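Local coordinates for putative endonuclease/exonuclease/phosphatase family protein (Bacteroides vulgatus ATCC 8482, PDB 3G6S) that probably acts as a phosphodiester-cleaving hydrolase of the DNase I-like endonuclease/exonuclease/phosphatase family, perhaps a nuclease, though its substrate is not established, at residues 222-226 with 251-256; 79-83 with 117-123; 34-40 with 58-62; 1-6 with 128-134. All blocks are in the same frame, centred on the assembly; numbering follows the deposited sequence.

Contact 1 (222-226 with 251-256); sequences KIDFI and HNPQLA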
loop_
_atom_site.group_PDB
_atom_site.type_symbol
_atom_site.label_atom_id
_atom_site.label_comp_id
_atom_site.label_asym_id
_atom_site.label_seq_id
_atom_site.Cartn_x
_atom_site.Cartn_y
_atom_site.Cartn_z
ATOM N N LYS A 222 -13.641 -5.000 2.994
ATOM C CA LYS A 222 -12.191 -5.047 2.870
ATOM C C LYS A 222 -11.855 -4.526 1.479
ATOM O O LYS A 222 -12.200 -5.156 0.486
ATOM C CB LYS A 222 -11.695 -6.488 3.027
ATOM C CG LYS A 222 -10.215 -6.665 2.748
ATOM C CD LYS A 222 -9.733 -8.014 3.246
ATOM C CE LYS A 222 -8.206 -8.063 3.357
ATOM N NZ LYS A 222 -7.534 -7.928 2.033
ATOM N N ILE A 223 -11.201 -3.373 1.406
ATOM C CA ILE A 223 -10.843 -2.795 0.120
ATOM C C ILE A 223 -9.350 -2.598 -0.010
ATOM O O ILE A 223 -8.876 -2.065 -1.014
ATOM C CB ILE A 223 -11.530 -1.444 -0.110
ATOM C CG1 ILE A 223 -11.110 -0.452 0.972
ATOM C CG2 ILE A 223 -13.042 -1.639 -0.097
ATOM C CD1 ILE A 223 -11.780 0.896 0.856
ATOM N N ASP A 224 -8.609 -3.019 1.008
ATOM C CA ASP A 224 -7.156 -2.889 0.985
ATOM C C ASP A 224 -6.552 -4.277 0.884
ATOM O O ASP A 224 -6.977 -5.186 1.580
ATOM C CB ASP A 224 -6.680 -2.155 2.244
ATOM C CG ASP A 224 -7.208 -0.712 2.307
ATOM O OD1 ASP A 224 -8.209 -0.460 3.015
ATOM O OD2 ASP A 224 -6.633 0.168 1.624
ATOM N N PHE A 225 -5.566 -4.453 0.014
ATOM C CA PHE A 225 -4.974 -5.778 -0.152
ATOM C C PHE A 225 -3.460 -5.815 -0.256
ATOM O O PHE A 225 -2.801 -4.816 -0.557
ATOM C CB PHE A 225 -5.525 -6.457 -1.415
ATOM C CG PHE A 225 -7.019 -6.527 -1.475
ATOM C CD1 PHE A 225 -7.689 -7.704 -1.138
ATOM C CD2 PHE A 225 -7.759 -5.415 -1.882
ATOM C CE1 PHE A 225 -9.083 -7.777 -1.206
ATOM C CE2 PHE A 225 -9.149 -5.467 -1.956
ATOM C CZ PHE A 225 -9.819 -6.650 -1.619
ATOM N N ILE A 226 -2.929 -7.005 -0.002
ATOM C CA ILE A 226 -1.513 -7.275 -0.128
ATOM C C ILE A 226 -1.406 -8.460 -1.092
ATOM O O ILE A 226 -1.877 -9.565 -0.795
ATOM C CB ILE A 226 -0.865 -7.658 1.217
ATOM C CG1 ILE A 226 -0.937 -6.474 2.177
ATOM C CG2 ILE A 226 0.597 -8.065 0.995
ATOM C CD1 ILE A 226 -0.282 -6.724 3.539
ATOM N N HIS A 251 -9.283 3.921 7.940
ATOM C CA HIS A 251 -8.950 2.592 7.445
ATOM C C HIS A 251 -8.197 1.784 8.500
ATOM O O HIS A 251 -7.663 2.335 9.467
ATOM C CB HIS A 251 -8.053 2.669 6.210
ATOM C CG HIS A 251 -8.776 2.965 4.937
ATOM N ND1 HIS A 251 -9.203 4.230 4.597
ATOM C CD2 HIS A 251 -9.098 2.165 3.893
ATOM C CE1 HIS A 251 -9.751 4.199 3.395
ATOM N NE2 HIS A 251 -9.700 2.958 2.945
ATOM N N ASN A 252 -8.166 0.469 8.303
ATOM C CA ASN A 252 -7.434 -0.428 9.180
ATOM C C ASN A 252 -6.233 -0.947 8.384
ATOM O O ASN A 252 -6.368 -1.364 7.243
ATOM C CB ASN A 252 -8.297 -1.615 9.617
ATOM C CG ASN A 252 -9.125 -1.318 10.865
ATOM O OD1 ASN A 252 -8.844 -0.367 11.609
ATOM N ND2 ASN A 252 -10.137 -2.147 11.112
ATOM N N PRO A 253 -5.035 -0.912 8.969
ATOM C CA PRO A 253 -3.843 -1.399 8.265
ATOM C C PRO A 253 -3.868 -2.922 8.165
ATOM O O PRO A 253 -4.502 -3.596 8.985
ATOM C CB PRO A 253 -2.705 -0.915 9.153
ATOM C CG PRO A 253 -3.317 -1.062 10.529
ATOM C CD PRO A 253 -4.702 -0.485 10.338
ATOM N N GLN A 254 -3.188 -3.465 7.159
ATOM C CA GLN A 254 -3.121 -4.913 6.996
ATOM C C GLN A 254 -1.664 -5.359 7.073
ATOM O O GLN A 254 -0.875 -5.057 6.175
ATOM C CB GLN A 254 -3.696 -5.346 5.647
ATOM C CG GLN A 254 -4.014 -6.838 5.605
ATOM C CD GLN A 254 -4.085 -7.424 4.196
ATOM O OE1 GLN A 254 -4.606 -6.807 3.265
ATOM N NE2 GLN A 254 -3.568 -8.636 4.045
ATOM N N LEU A 255 -1.299 -6.069 8.138
ATOM C CA LEU A 255 0.080 -6.537 8.270
ATOM C C LEU A 255 0.249 -7.927 7.668
ATOM O O LEU A 255 -0.709 -8.688 7.560
ATOM C CB LEU A 255 0.519 -6.567 9.739
ATOM C CG LEU A 255 0.219 -5.329 10.593
ATOM C CD1 LEU A 255 1.072 -5.370 11.863
ATOM C CD2 LEU A 255 0.520 -4.063 9.813
ATOM N N ALA A 256 1.470 -8.257 7.262
ATOM C CA ALA A 256 1.728 -9.565 6.680
ATOM C C ALA A 256 3.157 -10.001 6.939
ATOM O O ALA A 256 4.103 -9.308 6.561
ATOM C CB ALA A 256 1.457 -9.535 5.178
HETATM O O HOH W 1 -4.507 -9.124 0.840
#
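The ammonium of Lys222 reaches Gln254 across the contact and is gripped from several sides. Its strongest bond lies within its own segment, NZ to the carbonyl oxygen of Asp224 at 2.8 Å, with the nitrogen in the carbonyl plane. A weaker bond, Lys222 NZ to Gln254 OE1 at 3.4 Å, spans the two segments. A water takes a 2.8 Å hydrogen bond from Ile226 N and weaker ones from Lys222 NZ and Gln254 NE2. Lys222 runs extended to CE and bends only at its last torsion (chi4 -64°), which turns NZ into this cluster. Beside it, Ile226 CD1 presses on the Gln254 amide and lies 3.7 Å from Ala256 CB. At the other end, Asp224 OD1 approaches the edge of the His251 ring in its plane, 2.9 Å from CD2, the carboxylate turned 75° from the ring; Ile223 CD1 also sits at that ring's edge. Thr208 OG1 hydrogen-bonds Asp224 OD1, while Asp172 lies close to Asp224 OD2. The segments belong to facing sheets of the sandwich, their short strands 8.0 Å apart and nearly parallel. His251 ends a Ser-Asp-His sequence characteristic of this family, consistent with a place at the active-site cleft. Polar groups thus reach between the sheets: Asp224 O chiefly holds Lys222, Ile226 N holds the water, Gln254 adds weak bonds, and Thr208 helps fix the carboxylate facing His251.

Contact 2 (79-83 with 117-123); sequences APLFY and IATWAKF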
loop_
_atom_site.group_PDB
_atom_site.type_symbol
_atom_site.label_atom_id
_atom_site.label_comp_id
_atom_site.label_asym_id
_atom_site.label_seq_id
_atom_site.Cartn_x
_atom_site.Cartn_y
_atom_site.Cartn_z
ATOM N N ALA A 79 1.744 8.068 -2.577
ATOM C CA ALA A 79 1.447 6.643 -2.381
ATOM C C ALA A 79 2.853 6.100 -2.126
ATOM O O ALA A 79 3.348 5.247 -2.850
ATOM C CB ALA A 79 0.849 6.050 -3.644
ATOM N N PRO A 80 3.499 6.590 -1.058
ATOM C CA PRO A 80 4.857 6.237 -0.640
ATOM C C PRO A 80 5.104 4.887 0.004
ATOM O O PRO A 80 4.184 4.204 0.455
ATOM C CB PRO A 80 5.209 7.370 0.312
ATOM C CG PRO A 80 3.915 7.529 1.078
ATOM C CD PRO A 80 2.829 7.377 0.000
ATOM N N LEU A 81 6.383 4.527 0.025
ATOM C CA LEU A 81 6.879 3.299 0.616
ATOM C C LEU A 81 7.914 3.671 1.674
ATOM O O LEU A 81 8.879 4.376 1.385
ATOM C CB LEU A 81 7.547 2.425 -0.452
ATOM C CG LEU A 81 6.607 1.559 -1.292
ATOM C CD1 LEU A 81 7.340 1.061 -2.518
ATOM C CD2 LEU A 81 6.076 0.402 -0.449
ATOM N N PHE A 82 7.700 3.223 2.905
ATOM C CA PHE A 82 8.658 3.486 3.971
ATOM C C PHE A 82 9.339 2.179 4.334
ATOM O O PHE A 82 8.690 1.136 4.413
ATOM C CB PHE A 82 7.968 4.097 5.195
ATOM C CG PHE A 82 7.650 5.555 5.037
ATOM C CD1 PHE A 82 6.615 5.967 4.207
ATOM C CD2 PHE A 82 8.419 6.523 5.681
ATOM C CE1 PHE A 82 6.344 7.328 4.016
ATOM C CE2 PHE A 82 8.158 7.893 5.497
ATOM C CZ PHE A 82 7.119 8.291 4.662
ATOM N N TYR A 83 10.647 2.235 4.537
ATOM C CA TYR A 83 11.407 1.041 4.863
ATOM C C TYR A 83 12.519 1.326 5.871
ATOM O O TYR A 83 12.926 2.482 6.062
ATOM C CB TYR A 83 12.028 0.477 3.595
ATOM C CG TYR A 83 12.963 1.443 2.911
ATOM C CD1 TYR A 83 12.475 2.458 2.077
ATOM C CD2 TYR A 83 14.347 1.356 3.110
ATOM C CE1 TYR A 83 13.352 3.356 1.461
ATOM C CE2 TYR A 83 15.219 2.250 2.498
ATOM C CZ TYR A 83 14.720 3.242 1.677
ATOM O OH TYR A 83 15.603 4.110 1.061
ATOM N N ILE A 117 -1.695 6.905 -9.102
ATOM C CA ILE A 117 -0.307 6.507 -9.305
ATOM C C ILE A 117 0.085 5.238 -8.558
ATOM O O ILE A 117 -0.644 4.732 -7.696
ATOM C CB ILE A 117 0.681 7.591 -8.831
ATOM C CG1 ILE A 117 0.456 7.875 -7.344
ATOM C CG2 ILE A 117 0.547 8.839 -9.682
ATOM C CD1 ILE A 117 1.427 8.869 -6.749
ATOM N N ALA A 118 1.266 4.741 -8.901
ATOM C CA ALA A 118 1.842 3.567 -8.265
ATOM C C ALA A 118 3.316 3.908 -8.056
ATOM O O ALA A 118 3.968 4.410 -8.962
ATOM C CB ALA A 118 1.704 2.349 -9.170
ATOM N N THR A 119 3.825 3.684 -6.853
ATOM C CA THR A 119 5.232 3.946 -6.576
ATOM C C THR A 119 5.868 2.579 -6.322
ATOM O O THR A 119 5.299 1.755 -5.610
ATOM C CB THR A 119 5.419 4.871 -5.344
ATOM O OG1 THR A 119 5.039 6.207 -5.695
ATOM C CG2 THR A 119 6.873 4.877 -4.879
ATOM N N TRP A 120 7.025 2.332 -6.935
ATOM C CA TRP A 120 7.719 1.056 -6.784
ATOM C C TRP A 120 9.172 1.229 -6.409
ATOM O O TRP A 120 9.735 2.314 -6.537
ATOM C CB TRP A 120 7.654 0.239 -8.080
ATOM C CG TRP A 120 8.342 0.883 -9.247
ATOM C CD1 TRP A 120 7.778 1.699 -10.173
ATOM C CD2 TRP A 120 9.741 0.792 -9.586
ATOM N NE1 TRP A 120 8.731 2.126 -11.072
ATOM C CE2 TRP A 120 9.942 1.582 -10.737
ATOM C CE3 TRP A 120 10.836 0.114 -9.030
ATOM C CZ2 TRP A 120 11.196 1.727 -11.344
ATOM C CZ3 TRP A 120 12.093 0.257 -9.636
ATOM C CH2 TRP A 120 12.255 1.058 -10.787
ATOM N N ALA A 121 9.784 0.135 -5.974
ATOM C CA ALA A 121 11.180 0.159 -5.586
ATOM C C ALA A 121 11.770 -1.236 -5.597
ATOM O O ALA A 121 11.168 -2.186 -5.094
ATOM C CB ALA A 121 11.326 0.769 -4.211
ATOM N N LYS A 122 12.951 -1.354 -6.190
ATOM C CA LYS A 122 13.660 -2.617 -6.255
ATOM C C LYS A 122 14.576 -2.614 -5.018
ATOM O O LYS A 122 15.537 -1.846 -4.941
ATOM C CB LYS A 122 14.452 -2.656 -7.556
ATOM C CG LYS A 122 15.276 -3.898 -7.813
ATOM C CD LYS A 122 15.949 -3.797 -9.177
ATOM C CE LYS A 122 16.927 -4.927 -9.397
ATOM N NZ LYS A 122 17.739 -4.718 -10.626
ATOM N N PHE A 123 14.252 -3.459 -4.045
ATOM C CA PHE A 123 14.995 -3.552 -2.787
ATOM C C PHE A 123 16.042 -4.640 -2.752
ATOM O O PHE A 123 16.091 -5.505 -3.612
ATOM C CB PHE A 123 14.038 -3.818 -1.624
ATOM C CG PHE A 123 13.274 -2.618 -1.176
ATOM C CD1 PHE A 123 13.924 -1.557 -0.555
ATOM C CD2 PHE A 123 11.893 -2.562 -1.323
ATOM C CE1 PHE A 123 13.205 -0.459 -0.076
ATOM C CE2 PHE A 123 11.165 -1.466 -0.846
ATOM C CZ PHE A 123 11.829 -0.412 -0.220
HETATM O O HOH W 2 4.197 8.246 -4.277
#
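Phe123 points an edge at the face of Tyr83 in a T-shaped aromatic pair, with ring planes 65° apart and centroids separated by 5.0 Å. The leading atom is Phe123 CE1, which stands over the tyrosine ring near its rim, 3.5 Å from Tyr83 CG. Tyr83 sets its CG between its own backbone N and carbonyl carbon (chi1 60°), and this presents the ring broadside to the phenylalanine. Ala121 CB, from the same strand as Phe123, rests over one face of the phenylalanine ring, toward its rim. Further along, Leu81 extends its CD1 to the facing strand's backbone, 3.8 Å from Thr119 O, and also meets Ala121 CB. Ala79 CB closes the row against Ile117 CG1 at 4.1 Å. Here a water bridges the segments, accepting from Ala79 N at 3.0 Å and lying 2.6 Å from Thr119 OG1, while Ala79 O takes a hydrogen bond from Asn136 ND2. Strands 81-83 and 117-123 come from the two sheets of the sandwich and meet at 30°, with no clear direct hydrogen bond between them. Apolar contacts therefore run the length of the interface, aromatic at one end; at the Ala79 end a water and Asn136 serve its backbone groups.

Contact 3 (34-40 with 58-62); sequences IKDHELD and GLPEY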
loop_
_atom_site.group_PDB
_atom_site.type_symbol
_atom_site.label_atom_id
_atom_site.label_comp_id
_atom_site.label_asym_id
_atom_site.label_seq_id
_atom_site.Cartn_x
_atom_site.Cartn_y
_atom_site.Cartn_z
ATOM N N ILE A 34 3.580 1.880 13.791
ATOM C CA ILE A 34 4.628 1.400 12.899
ATOM C C ILE A 34 5.856 0.905 13.660
ATOM O O ILE A 34 6.299 -0.227 13.450
ATOM C CB ILE A 34 5.045 2.508 11.908
ATOM C CG1 ILE A 34 3.835 2.900 11.048
ATOM C CG2 ILE A 34 6.199 2.033 11.028
ATOM C CD1 ILE A 34 4.095 4.061 10.096
ATOM N N LYS A 35 6.413 1.735 14.541
ATOM C CA LYS A 35 7.585 1.311 15.310
ATOM C C LYS A 35 7.256 0.156 16.260
ATOM O O LYS A 35 8.053 -0.762 16.407
ATOM C CB LYS A 35 8.176 2.484 16.111
ATOM C CG LYS A 35 8.866 3.550 15.266
ATOM C CD LYS A 35 8.093 4.872 15.263
ATOM C CE LYS A 35 8.400 5.722 16.490
ATOM N NZ LYS A 35 9.846 6.093 16.555
ATOM N N ASP A 36 6.088 0.206 16.899
ATOM C CA ASP A 36 5.668 -0.843 17.833
ATOM C C ASP A 36 5.595 -2.217 17.156
ATOM O O ASP A 36 6.143 -3.202 17.667
ATOM C CB ASP A 36 4.286 -0.541 18.423
ATOM C CG ASP A 36 4.328 0.483 19.551
ATOM O OD1 ASP A 36 5.403 1.097 19.803
ATOM O OD2 ASP A 36 3.265 0.678 20.188
ATOM N N HIS A 37 4.895 -2.291 16.024
ATOM C CA HIS A 37 4.757 -3.552 15.315
ATOM C C HIS A 37 5.976 -3.868 14.472
ATOM O O HIS A 37 6.001 -4.869 13.759
ATOM C CB HIS A 37 3.503 -3.534 14.448
ATOM C CG HIS A 37 2.233 -3.636 15.236
ATOM N ND1 HIS A 37 1.749 -2.599 16.000
ATOM C CD2 HIS A 37 1.378 -4.670 15.413
ATOM C CE1 HIS A 37 0.647 -2.989 16.618
ATOM N NE2 HIS A 37 0.401 -4.240 16.279
ATOM N N GLU A 38 6.992 -3.014 14.579
ATOM C CA GLU A 38 8.245 -3.179 13.848
ATOM C C GLU A 38 8.071 -3.469 12.372
ATOM O O GLU A 38 8.617 -4.437 11.846
ATOM C CB GLU A 38 9.073 -4.285 14.480
ATOM C CG GLU A 38 9.563 -3.934 15.853
ATOM C CD GLU A 38 10.471 -4.989 16.413
ATOM O OE1 GLU A 38 9.995 -6.131 16.621
ATOM O OE2 GLU A 38 11.662 -4.676 16.634
ATOM N N LEU A 39 7.306 -2.619 11.708
ATOM C CA LEU A 39 7.072 -2.766 10.287
ATOM C C LEU A 39 8.391 -2.581 9.521
ATOM O O LEU A 39 9.129 -1.641 9.779
ATOM C CB LEU A 39 6.028 -1.735 9.850
ATOM C CG LEU A 39 4.574 -2.217 9.887
ATOM C CD1 LEU A 39 4.322 -3.117 11.089
ATOM C CD2 LEU A 39 3.649 -1.015 9.898
ATOM N N ASP A 40 8.687 -3.493 8.599
ATOM C CA ASP A 40 9.906 -3.421 7.807
ATOM C C ASP A 40 9.682 -2.572 6.569
ATOM O O ASP A 40 10.525 -1.753 6.202
ATOM C CB ASP A 40 10.357 -4.815 7.357
ATOM C CG ASP A 40 10.977 -5.629 8.473
ATOM O OD1 ASP A 40 11.882 -5.111 9.162
ATOM O OD2 ASP A 40 10.574 -6.804 8.642
ATOM N N GLY A 58 8.693 11.352 12.366
ATOM C CA GLY A 58 8.300 10.404 13.391
ATOM C C GLY A 58 8.917 9.031 13.233
ATOM O O GLY A 58 8.952 8.253 14.183
ATOM N N LEU A 59 9.405 8.720 12.037
ATOM C CA LEU A 59 10.028 7.415 11.790
ATOM C C LEU A 59 11.475 7.646 11.350
ATOM O O LEU A 59 11.842 7.366 10.201
ATOM C CB LEU A 59 9.256 6.660 10.694
ATOM C CG LEU A 59 7.733 6.491 10.851
ATOM C CD1 LEU A 59 7.159 5.908 9.573
ATOM C CD2 LEU A 59 7.415 5.605 12.037
ATOM N N PRO A 60 12.316 8.153 12.263
ATOM C CA PRO A 60 13.718 8.416 11.936
ATOM C C PRO A 60 14.503 7.208 11.419
ATOM O O PRO A 60 15.451 7.368 10.645
ATOM C CB PRO A 60 14.272 8.962 13.246
ATOM C CG PRO A 60 13.457 8.264 14.272
ATOM C CD PRO A 60 12.064 8.369 13.699
ATOM N N GLU A 61 14.114 6.007 11.844
ATOM C CA GLU A 61 14.805 4.791 11.417
ATOM C C GLU A 61 14.365 4.287 10.054
ATOM O O GLU A 61 14.828 3.242 9.583
ATOM C CB GLU A 61 14.605 3.685 12.437
ATOM C CG GLU A 61 15.750 3.548 13.407
ATOM C CD GLU A 61 15.507 2.437 14.402
ATOM O OE1 GLU A 61 14.590 2.578 15.244
ATOM O OE2 GLU A 61 16.224 1.415 14.333
ATOM N N TYR A 62 13.485 5.046 9.418
ATOM C CA TYR A 62 12.960 4.688 8.114
ATOM C C TYR A 62 13.300 5.721 7.058
ATOM O O TYR A 62 14.019 6.686 7.307
ATOM C CB TYR A 62 11.440 4.559 8.182
ATOM C CG TYR A 62 10.931 3.406 9.006
ATOM C CD1 TYR A 62 11.062 3.404 10.393
ATOM C CD2 TYR A 62 10.292 2.321 8.392
ATOM C CE1 TYR A 62 10.574 2.352 11.157
ATOM C CE2 TYR A 62 9.791 1.260 9.140
ATOM C CZ TYR A 62 9.935 1.281 10.526
ATOM O OH TYR A 62 9.429 0.245 11.278
#
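With chi1 at -61°, Ile34 turns CG2 to Tyr62 and CD1 to Leu59: CG2 lies 3.8 Å from Tyr62 CZ, and CD1 touches Leu59 CD1 at 3.6 Å. The segment carrying Ile34 ends helix 27-36 in a Schellman motif. Glu38 takes positive phi, Leu39 N bonds back to Ile34 O at 3.1 Å, and Glu38 N bonds weakly to Lys35 O. Facing it, the chain leaves helix 49-58 through a type I beta turn, Leu59 to Tyr62, closed by Tyr62 N to Leu59 O. Lys35 bends at chi2, chi3 and chi4 toward the start of this turn. Its CD packs tightly on Leu59 CD2, and NZ makes a weak bond to Gly58 O, a carbonyl at the end of the second helix. Both helices are thus joined just where they give way to strands 41-45 and 62-65. Leu59 also touches Phe82 of strand 81-84, and Asp40 is fixed by Arg5 N and a salt bridge to Lys87. Tyr62 lays its ring past Ile34 and directs its hydroxyl to the loop just after the first helix, where OH donates to Leu39 O; the modelled separation of these two atoms, 2.4 Å, is doubtfully short.

Contact 4 (1-6 with 128-134); sequences KTDVRW and TGKIFMA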
loop_
_atom_site.group_PDB
_atom_site.type_symbol
_atom_site.label_atom_id
_atom_site.label_comp_id
_atom_site.label_asym_id
_atom_site.label_seq_id
_atom_site.Cartn_x
_atom_site.Cartn_y
_atom_site.Cartn_z
ATOM N N LYS A 1 14.942 -17.654 3.836
ATOM C CA LYS A 1 16.069 -17.053 4.606
ATOM C C LYS A 1 15.896 -15.529 4.747
ATOM O O LYS A 1 16.610 -14.887 5.521
ATOM C CB LYS A 1 17.403 -17.381 3.914
ATOM C CG LYS A 1 18.642 -17.090 4.759
ATOM C CD LYS A 1 19.877 -17.811 4.215
ATOM C CE LYS A 1 20.482 -17.111 2.998
ATOM N NZ LYS A 1 21.200 -15.859 3.384
ATOM N N THR A 2 14.934 -14.965 4.012
ATOM C CA THR A 2 14.659 -13.522 4.040
ATOM C C THR A 2 13.272 -13.214 4.630
ATOM O O THR A 2 12.256 -13.419 3.969
ATOM C CB THR A 2 14.736 -12.922 2.602
ATOM O OG1 THR A 2 15.996 -13.260 2.006
ATOM C CG2 THR A 2 14.592 -11.404 2.629
ATOM N N ASP A 3 13.230 -12.720 5.867
ATOM C CA ASP A 3 11.962 -12.397 6.523
ATOM C C ASP A 3 11.650 -10.905 6.481
ATOM O O ASP A 3 12.527 -10.072 6.712
ATOM C CB ASP A 3 11.993 -12.849 7.980
ATOM C CG ASP A 3 12.027 -14.347 8.115
ATOM O OD1 ASP A 3 12.764 -14.844 9.003
ATOM O OD2 ASP A 3 11.310 -15.025 7.340
ATOM N N VAL A 4 10.397 -10.567 6.206
ATOM C CA VAL A 4 10.005 -9.168 6.137
ATOM C C VAL A 4 8.552 -8.947 6.530
ATOM O O VAL A 4 7.648 -9.569 5.979
ATOM C CB VAL A 4 10.247 -8.603 4.709
ATOM C CG1 VAL A 4 9.473 -9.407 3.693
ATOM C CG2 VAL A 4 9.845 -7.151 4.649
ATOM N N ARG A 5 8.332 -8.071 7.501
ATOM C CA ARG A 5 6.980 -7.759 7.922
ATOM C C ARG A 5 6.494 -6.590 7.065
ATOM O O ARG A 5 6.942 -5.458 7.218
ATOM C CB ARG A 5 6.957 -7.390 9.396
ATOM C CG ARG A 5 5.581 -7.029 9.885
ATOM C CD ARG A 5 5.540 -7.042 11.393
ATOM N NE ARG A 5 5.813 -8.378 11.896
ATOM C CZ ARG A 5 6.042 -8.662 13.170
ATOM N NH1 ARG A 5 6.032 -7.695 14.078
ATOM N NH2 ARG A 5 6.276 -9.917 13.539
ATOM N N TRP A 6 5.580 -6.893 6.159
ATOM C CA TRP A 6 5.034 -5.925 5.226
ATOM C C TRP A 6 3.712 -5.346 5.723
ATOM O O TRP A 6 3.029 -5.961 6.546
ATOM C CB TRP A 6 4.813 -6.633 3.894
ATOM C CG TRP A 6 5.146 -5.822 2.680
ATOM C CD1 TRP A 6 4.414 -4.803 2.133
ATOM C CD2 TRP A 6 6.270 -6.013 1.823
ATOM N NE1 TRP A 6 5.018 -4.348 0.985
ATOM C CE2 TRP A 6 6.172 -5.064 0.779
ATOM C CE3 TRP A 6 7.371 -6.879 1.846
ATOM C CZ2 TRP A 6 7.116 -4.977 -0.249
ATOM C CZ3 TRP A 6 8.309 -6.795 0.827
ATOM C CH2 TRP A 6 8.180 -5.839 -0.200
ATOM N N THR A 128 21.140 -10.530 3.568
ATOM C CA THR A 128 21.039 -11.790 2.844
ATOM C C THR A 128 21.345 -11.589 1.359
ATOM O O THR A 128 21.603 -12.548 0.641
ATOM C CB THR A 128 19.629 -12.409 2.974
ATOM O OG1 THR A 128 18.684 -11.603 2.260
ATOM C CG2 THR A 128 19.217 -12.493 4.435
ATOM N N GLY A 129 21.314 -10.338 0.904
ATOM C CA GLY A 129 21.582 -10.047 -0.497
ATOM C C GLY A 129 20.385 -10.327 -1.391
ATOM O O GLY A 129 20.476 -10.233 -2.612
ATOM N N LYS A 130 19.253 -10.662 -0.780
ATOM C CA LYS A 130 18.046 -10.966 -1.536
ATOM C C LYS A 130 17.430 -9.748 -2.206
ATOM O O LYS A 130 17.258 -8.696 -1.579
ATOM C CB LYS A 130 16.997 -11.622 -0.638
ATOM C CG LYS A 130 15.766 -12.086 -1.391
ATOM C CD LYS A 130 16.086 -13.191 -2.386
ATOM C CE LYS A 130 14.801 -13.728 -3.014
ATOM N NZ LYS A 130 15.023 -14.813 -4.024
ATOM N N ILE A 131 17.103 -9.909 -3.486
ATOM C CA ILE A 131 16.490 -8.857 -4.288
ATOM C C ILE A 131 14.994 -9.113 -4.429
ATOM O O ILE A 131 14.561 -10.244 -4.643
ATOM C CB ILE A 131 17.122 -8.780 -5.703
ATOM C CG1 ILE A 131 18.469 -8.069 -5.638
ATOM C CG2 ILE A 131 16.215 -8.031 -6.649
ATOM C CD1 ILE A 131 19.544 -8.907 -5.038
ATOM N N PHE A 132 14.209 -8.057 -4.279
ATOM C CA PHE A 132 12.769 -8.163 -4.414
ATOM C C PHE A 132 12.185 -6.823 -4.774
ATOM O O PHE A 132 12.878 -5.813 -4.759
ATOM C CB PHE A 132 12.117 -8.673 -3.131
ATOM C CG PHE A 132 12.417 -7.852 -1.915
ATOM C CD1 PHE A 132 13.606 -8.038 -1.209
ATOM C CD2 PHE A 132 11.479 -6.943 -1.425
ATOM C CE1 PHE A 132 13.850 -7.346 -0.019
ATOM C CE2 PHE A 132 11.714 -6.246 -0.237
ATOM C CZ PHE A 132 12.903 -6.446 0.472
HETATM N N MSE A 133 10.907 -6.804 -5.104
HETATM C CA MSE A 133 10.309 -5.549 -5.470
HETATM C C MSE A 133 9.054 -5.249 -4.686
HETATM O O MSE A 133 8.299 -6.145 -4.305
HETATM C CB MSE A 133 10.000 -5.543 -6.957
HETATM C CG MSE A 133 9.374 -4.261 -7.438
HETATM SE SE MSE A 133 8.870 -4.423 -9.271
HETATM C CE MSE A 133 9.108 -2.584 -9.778
ATOM N N ALA A 134 8.847 -3.967 -4.444
ATOM C CA ALA A 134 7.678 -3.511 -3.726
ATOM C C ALA A 134 6.967 -2.500 -4.605
ATOM O O ALA A 134 7.594 -1.608 -5.184
ATOM C CB ALA A 134 8.084 -2.865 -2.414
#
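Trp6 and Phe132 touch through their rims, without stacking. Their planes are 65° apart, and Trp6 CH2 comes within 3.6 Å of Phe132 CE2 at the edge of the phenyl ring. Ala134 lies beside the indole, in a modelled approach that is doubtfully close. At the other end of the contact the threonine hydroxyls bond to each other, Thr2 OG1 to Thr128 OG1 at 3.2 Å, with Lys130 CB packed 3.3 Å from Thr2 OG1. Thr128 OG1 is itself positioned by its own loop: with OG1 held between backbone N and carbonyl carbon (chi1 69°), it accepts from Lys130 N at 3.2 Å, forming an ST turn that leads into strand 131-134. Thr128 N is in turn bonded to Asp125 OD2. A further layer surrounds the aromatic pair: Ile41 touches both rings, Leu258 lies on Trp6, and Leu260 and Pro166 on Phe132. Strands 2-6 and 131-134 cross at -19°, their axes 10.7 Å apart, as members of facing sheets. Strand 2-10 runs between 41-45 and 254-260 in one sheet, and strand 131-138 between 117-125 and 167-172 in the other.

How the contacts relate
From the N terminus, strand 2-10 opens contact 4, whose long loop does not close until 128-134. Two shorter loops lie within it in succession: contact 3 joins the ends of helices 27-36 and 49-58, and then contact 2 links strand 81-84 to strand 117-125. Contact 1 follows in series, closing only near the C terminus, and no loops cross. Contacts 1, 2 and 4 each tie the two sheets of the sandwich, whereas contact 3 lies on the helical side of one sheet. Backbone bonds connect them laterally: Trp6 N to Ala256 O between contacts 4 and 1, and Phe123 N to Phe132 O between contacts 2 and 4. Arg5 joins contact 4 to Asp40 and His37 of contact 3.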